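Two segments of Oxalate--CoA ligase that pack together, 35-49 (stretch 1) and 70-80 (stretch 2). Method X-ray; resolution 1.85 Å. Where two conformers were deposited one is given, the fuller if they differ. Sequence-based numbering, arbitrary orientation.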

# COMPACT_ATOMS: atom_id res chain seq x y z
N ARG A 35 -22.13 -10.15 -11.23
CA ARG A 35 -22.71 -10.44 -9.94
C ARG A 35 -22.22 -9.42 -8.89
O ARG A 35 -22.98 -8.92 -8.05
CB ARG A 35 -22.33 -11.86 -9.53
CG ARG A 35 -22.64 -12.15 -8.10
CD ARG A 35 -24.16 -12.22 -7.76
NE ARG A 35 -24.30 -12.77 -6.39
CZ ARG A 35 -25.42 -12.71 -5.66
NH1 ARG A 35 -26.52 -12.15 -6.18
NH2 ARG A 35 -25.43 -13.22 -4.42
N LEU A 36 -20.92 -9.16 -8.93
CA LEU A 36 -20.33 -8.22 -7.95
C LEU A 36 -20.94 -6.83 -8.16
O LEU A 36 -21.31 -6.13 -7.21
CB LEU A 36 -18.81 -8.23 -8.12
CG LEU A 36 -18.06 -7.15 -7.32
CD1 LEU A 36 -18.37 -7.30 -5.85
CD2 LEU A 36 -16.52 -7.23 -7.63
N HIS A 37 -21.01 -6.43 -9.43
CA HIS A 37 -21.62 -5.14 -9.75
C HIS A 37 -23.03 -5.00 -9.19
O HIS A 37 -23.40 -3.96 -8.61
CB HIS A 37 -21.61 -4.94 -11.28
CG HIS A 37 -22.32 -3.70 -11.72
ND1 HIS A 37 -21.71 -2.45 -11.70
CD2 HIS A 37 -23.60 -3.50 -12.11
CE1 HIS A 37 -22.60 -1.54 -12.10
NE2 HIS A 37 -23.74 -2.16 -12.37
N ASP A 38 -23.85 -6.04 -9.36
CA ASP A 38 -25.19 -5.94 -8.84
C ASP A 38 -25.27 -6.00 -7.32
O ASP A 38 -26.14 -5.34 -6.75
CB ASP A 38 -26.08 -7.01 -9.45
CG ASP A 38 -26.45 -6.67 -10.90
OD1 ASP A 38 -26.30 -5.47 -11.33
OD2 ASP A 38 -26.87 -7.61 -11.64
N LEU A 39 -24.38 -6.76 -6.68
CA LEU A 39 -24.37 -6.83 -5.21
C LEU A 39 -24.04 -5.41 -4.68
O LEU A 39 -24.59 -4.94 -3.68
CB LEU A 39 -23.31 -7.81 -4.71
CG LEU A 39 -23.76 -9.25 -4.87
CD1 LEU A 39 -22.60 -10.19 -4.61
CD2 LEU A 39 -24.88 -9.49 -3.83
N ILE A 40 -23.13 -4.76 -5.38
CA ILE A 40 -22.72 -3.40 -5.00
C ILE A 40 -23.90 -2.42 -5.21
O ILE A 40 -24.22 -1.63 -4.32
CB ILE A 40 -21.49 -2.95 -5.80
CG1 ILE A 40 -20.23 -3.76 -5.42
CG2 ILE A 40 -21.21 -1.44 -5.59
CD1 ILE A 40 -19.13 -3.68 -6.53
N GLU A 41 -24.56 -2.50 -6.36
CA GLU A 41 -25.66 -1.57 -6.66
C GLU A 41 -26.76 -1.72 -5.60
O GLU A 41 -27.38 -0.73 -5.15
CB GLU A 41 -26.34 -1.84 -8.03
CG GLU A 41 -25.59 -1.41 -9.24
CD GLU A 41 -25.40 0.12 -9.30
OE1 GLU A 41 -26.38 0.89 -9.24
OE2 GLU A 41 -24.22 0.51 -9.39
N ARG A 42 -27.06 -2.97 -5.27
CA ARG A 42 -28.15 -3.21 -4.32
C ARG A 42 -27.80 -2.76 -2.91
O ARG A 42 -28.64 -2.17 -2.18
CB ARG A 42 -28.55 -4.70 -4.32
CG ARG A 42 -29.17 -5.03 -5.69
CD ARG A 42 -29.31 -6.59 -5.90
NE ARG A 42 -29.49 -6.97 -7.32
CZ ARG A 42 -29.38 -8.23 -7.75
NH1 ARG A 42 -29.10 -9.19 -6.86
NH2 ARG A 42 -29.53 -8.56 -9.04
N ALA A 43 -26.55 -3.02 -2.52
CA ALA A 43 -26.11 -2.55 -1.23
C ALA A 43 -26.10 -1.01 -1.16
O ALA A 43 -26.43 -0.44 -0.12
CB ALA A 43 -24.66 -3.15 -0.87
N ALA A 44 -25.70 -0.35 -2.24
CA ALA A 44 -25.66 1.12 -2.27
C ALA A 44 -27.09 1.63 -2.12
O ALA A 44 -27.35 2.61 -1.43
CB ALA A 44 -25.02 1.63 -3.58
N SER A 45 -28.01 0.95 -2.79
CA SER A 45 -29.42 1.32 -2.67
C SER A 45 -29.91 1.24 -1.24
O SER A 45 -30.66 2.13 -0.78
CB SER A 45 -30.29 0.44 -3.56
OG SER A 45 -30.20 0.91 -4.88
N ARG A 46 -29.50 0.17 -0.53
CA ARG A 46 -29.89 0.07 0.86
C ARG A 46 -29.24 1.17 1.71
O ARG A 46 -29.87 1.71 2.63
CB ARG A 46 -29.53 -1.31 1.41
CG ARG A 46 -30.32 -2.40 0.72
CD ARG A 46 -31.58 -2.70 1.48
NE ARG A 46 -31.28 -3.56 2.64
CZ ARG A 46 -31.76 -3.37 3.87
NH1 ARG A 46 -32.58 -2.36 4.12
NH2 ARG A 46 -31.42 -4.22 4.85
N LEU A 47 -27.97 1.48 1.45
CA LEU A 47 -27.33 2.57 2.22
C LEU A 47 -28.10 3.90 2.05
O LEU A 47 -28.32 4.63 3.03
CB LEU A 47 -25.87 2.79 1.74
CG LEU A 47 -24.90 1.65 2.07
CD1 LEU A 47 -23.50 1.97 1.49
CD2 LEU A 47 -24.82 1.52 3.60
N VAL A 48 -28.49 4.21 0.82
CA VAL A 48 -29.19 5.47 0.59
C VAL A 48 -30.61 5.44 1.17
O VAL A 48 -31.00 6.36 1.88
CB VAL A 48 -29.24 5.81 -0.92
CG1 VAL A 48 -30.04 7.08 -1.18
CG2 VAL A 48 -27.84 5.97 -1.47
N SER A 49 -31.38 4.40 0.87
CA SER A 49 -32.81 4.35 1.25
C SER A 49 -33.04 4.04 2.71
O SER A 49 -34.01 4.51 3.29
CB SER A 49 -33.55 3.29 0.45
OG SER A 49 -33.55 3.62 -0.93
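Stretch 2 (70-80) VIMFLAVIRAR

Stretch 2 is helical from V70 to R78, in a helix that begins earlier in the chain. It packs across the helix of stretch 1 at a signed crossing angle of -57°, with axes 8.0 Å apart at closest approach. The N-to-C directions of the two helices are 57° apart, nearer parallel than antiparallel. Small residues mark the tightest point: the CA atoms of A44 and A75 are 4.5 Å apart. Together the stretches bury 681 Å².

V70 makes no close contact. I71, with chi1 m and chi2 t, is a knob in a hole formed by L36, L39, I40 and A43. Its CG1 lies 3.8 Å from L36 CD1, and its CD1 is 4.0 Å from L39 CD1. The CA-to-CB bond of M72 points away, but the end of its side chain comes nearer: M72 SD is 3.9 Å from A43 CB, and M72 CE is 3.9 Å from L47 CD1. F73 is out of reach. L74 points toward stretch 1 and places CD1 3.6 Å from I40 CD1.

A75 is the second knob, set among I40, A43, A44 and L47. A75 CB is 3.7 Å from A43 CB, while A75 O is 3.5 Å from A44 CB. A43, A44 and A75 carry only a methyl beyond CA, and here the backbones come close. V76 points away, yet its CG2 still reaches 3.8 Å from L47 CD1. I77 faces away and makes no contact.

R78 supplies the polar link, a two-pronged salt bridge to E41. R78 NE donates to E41 OE2 at 2.7 Å, and R78 NH2 donates to E41 OE1 at 3.1 Å. The aliphatic part also packs, with R78 CG 3.8 Å from A44 CB. A79 leaves helical phi/psi, but its CB remains 3.7 Å from V48 CG2. R80 has positive phi, and the end of its side chain leads away from stretch 1.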

# COMPACT_ATOMS: atom_id res chain seq x y z
N VAL A 70 -15.06 -5.72 0.44
CA VAL A 70 -14.99 -5.25 -0.96
C VAL A 70 -16.34 -4.68 -1.42
O VAL A 70 -16.42 -3.55 -1.98
CB VAL A 70 -14.56 -6.38 -1.92
CG1 VAL A 70 -14.60 -5.89 -3.39
CG2 VAL A 70 -13.13 -6.86 -1.58
N ILE A 71 -17.39 -5.47 -1.19
CA ILE A 71 -18.70 -5.03 -1.63
C ILE A 71 -19.08 -3.73 -0.95
O ILE A 71 -19.58 -2.81 -1.61
CB ILE A 71 -19.79 -6.09 -1.35
CG1 ILE A 71 -19.48 -7.36 -2.17
CG2 ILE A 71 -21.25 -5.48 -1.70
CD1 ILE A 71 -20.29 -8.62 -1.75
N MET A 72 -18.91 -3.64 0.37
CA MET A 72 -19.36 -2.42 1.06
C MET A 72 -18.49 -1.20 0.77
O MET A 72 -19.00 -0.07 0.71
CB MET A 72 -19.42 -2.66 2.59
CG MET A 72 -20.61 -3.64 3.02
SD MET A 72 -22.16 -3.35 2.09
CE MET A 72 -22.64 -1.69 2.64
N PHE A 73 -17.19 -1.40 0.57
CA PHE A 73 -16.31 -0.30 0.14
C PHE A 73 -16.84 0.34 -1.15
O PHE A 73 -17.00 1.59 -1.25
CB PHE A 73 -14.88 -0.80 -0.07
CG PHE A 73 -13.93 0.27 -0.54
CD1 PHE A 73 -13.32 1.11 0.39
CD2 PHE A 73 -13.65 0.41 -1.88
CE1 PHE A 73 -12.41 2.12 -0.04
CE2 PHE A 73 -12.76 1.41 -2.34
CZ PHE A 73 -12.16 2.27 -1.40
N LEU A 74 -17.12 -0.53 -2.13
CA LEU A 74 -17.57 0.01 -3.42
C LEU A 74 -19.01 0.52 -3.36
O LEU A 74 -19.37 1.43 -4.13
CB LEU A 74 -17.45 -1.07 -4.51
CG LEU A 74 -15.96 -1.35 -4.81
CD1 LEU A 74 -15.77 -2.56 -5.73
CD2 LEU A 74 -15.23 -0.07 -5.45
N ALA A 75 -19.85 -0.07 -2.47
CA ALA A 75 -21.25 0.42 -2.30
C ALA A 75 -21.26 1.81 -1.68
O ALA A 75 -22.05 2.67 -2.06
CB ALA A 75 -22.10 -0.54 -1.45
N VAL A 76 -20.39 2.02 -0.70
CA VAL A 76 -20.27 3.35 -0.06
C VAL A 76 -19.91 4.35 -1.15
O VAL A 76 -20.56 5.45 -1.27
CB VAL A 76 -19.22 3.36 1.09
CG1 VAL A 76 -18.83 4.83 1.47
CG2 VAL A 76 -19.81 2.59 2.32
N ILE A 77 -18.87 4.03 -1.92
CA ILE A 77 -18.49 5.06 -2.92
C ILE A 77 -19.53 5.28 -4.01
O ILE A 77 -19.79 6.42 -4.47
CB ILE A 77 -17.17 4.62 -3.51
CG1 ILE A 77 -16.13 4.79 -2.40
CG2 ILE A 77 -16.81 5.34 -4.70
CD1 ILE A 77 -14.83 4.19 -2.78
N ARG A 78 -20.19 4.20 -4.39
CA ARG A 78 -21.29 4.28 -5.37
C ARG A 78 -22.42 5.17 -4.89
O ARG A 78 -23.03 5.91 -5.70
CB ARG A 78 -21.83 2.83 -5.63
CG ARG A 78 -23.06 2.81 -6.59
CD ARG A 78 -22.69 3.33 -8.02
NE ARG A 78 -23.89 3.14 -8.85
CZ ARG A 78 -24.60 4.10 -9.44
NH1 ARG A 78 -24.21 5.36 -9.39
NH2 ARG A 78 -25.70 3.77 -10.11
N ALA A 79 -22.69 5.16 -3.57
CA ALA A 79 -23.75 5.99 -3.00
C ALA A 79 -23.31 7.47 -2.82
O ALA A 79 -24.00 8.25 -2.16
CB ALA A 79 -24.20 5.40 -1.65
N ARG A 80 -22.17 7.81 -3.41
CA ARG A 80 -21.55 9.16 -3.37
C ARG A 80 -21.05 9.53 -1.99
O ARG A 80 -20.88 10.70 -1.68
CB ARG A 80 -22.55 10.28 -3.86
CG ARG A 80 -23.05 10.05 -5.31
CD ARG A 80 -23.83 11.31 -5.81
NE ARG A 80 -22.96 12.49 -5.85
CZ ARG A 80 -23.38 13.75 -5.82
NH1 ARG A 80 -24.68 14.01 -5.72
NH2 ARG A 80 -22.50 14.76 -5.85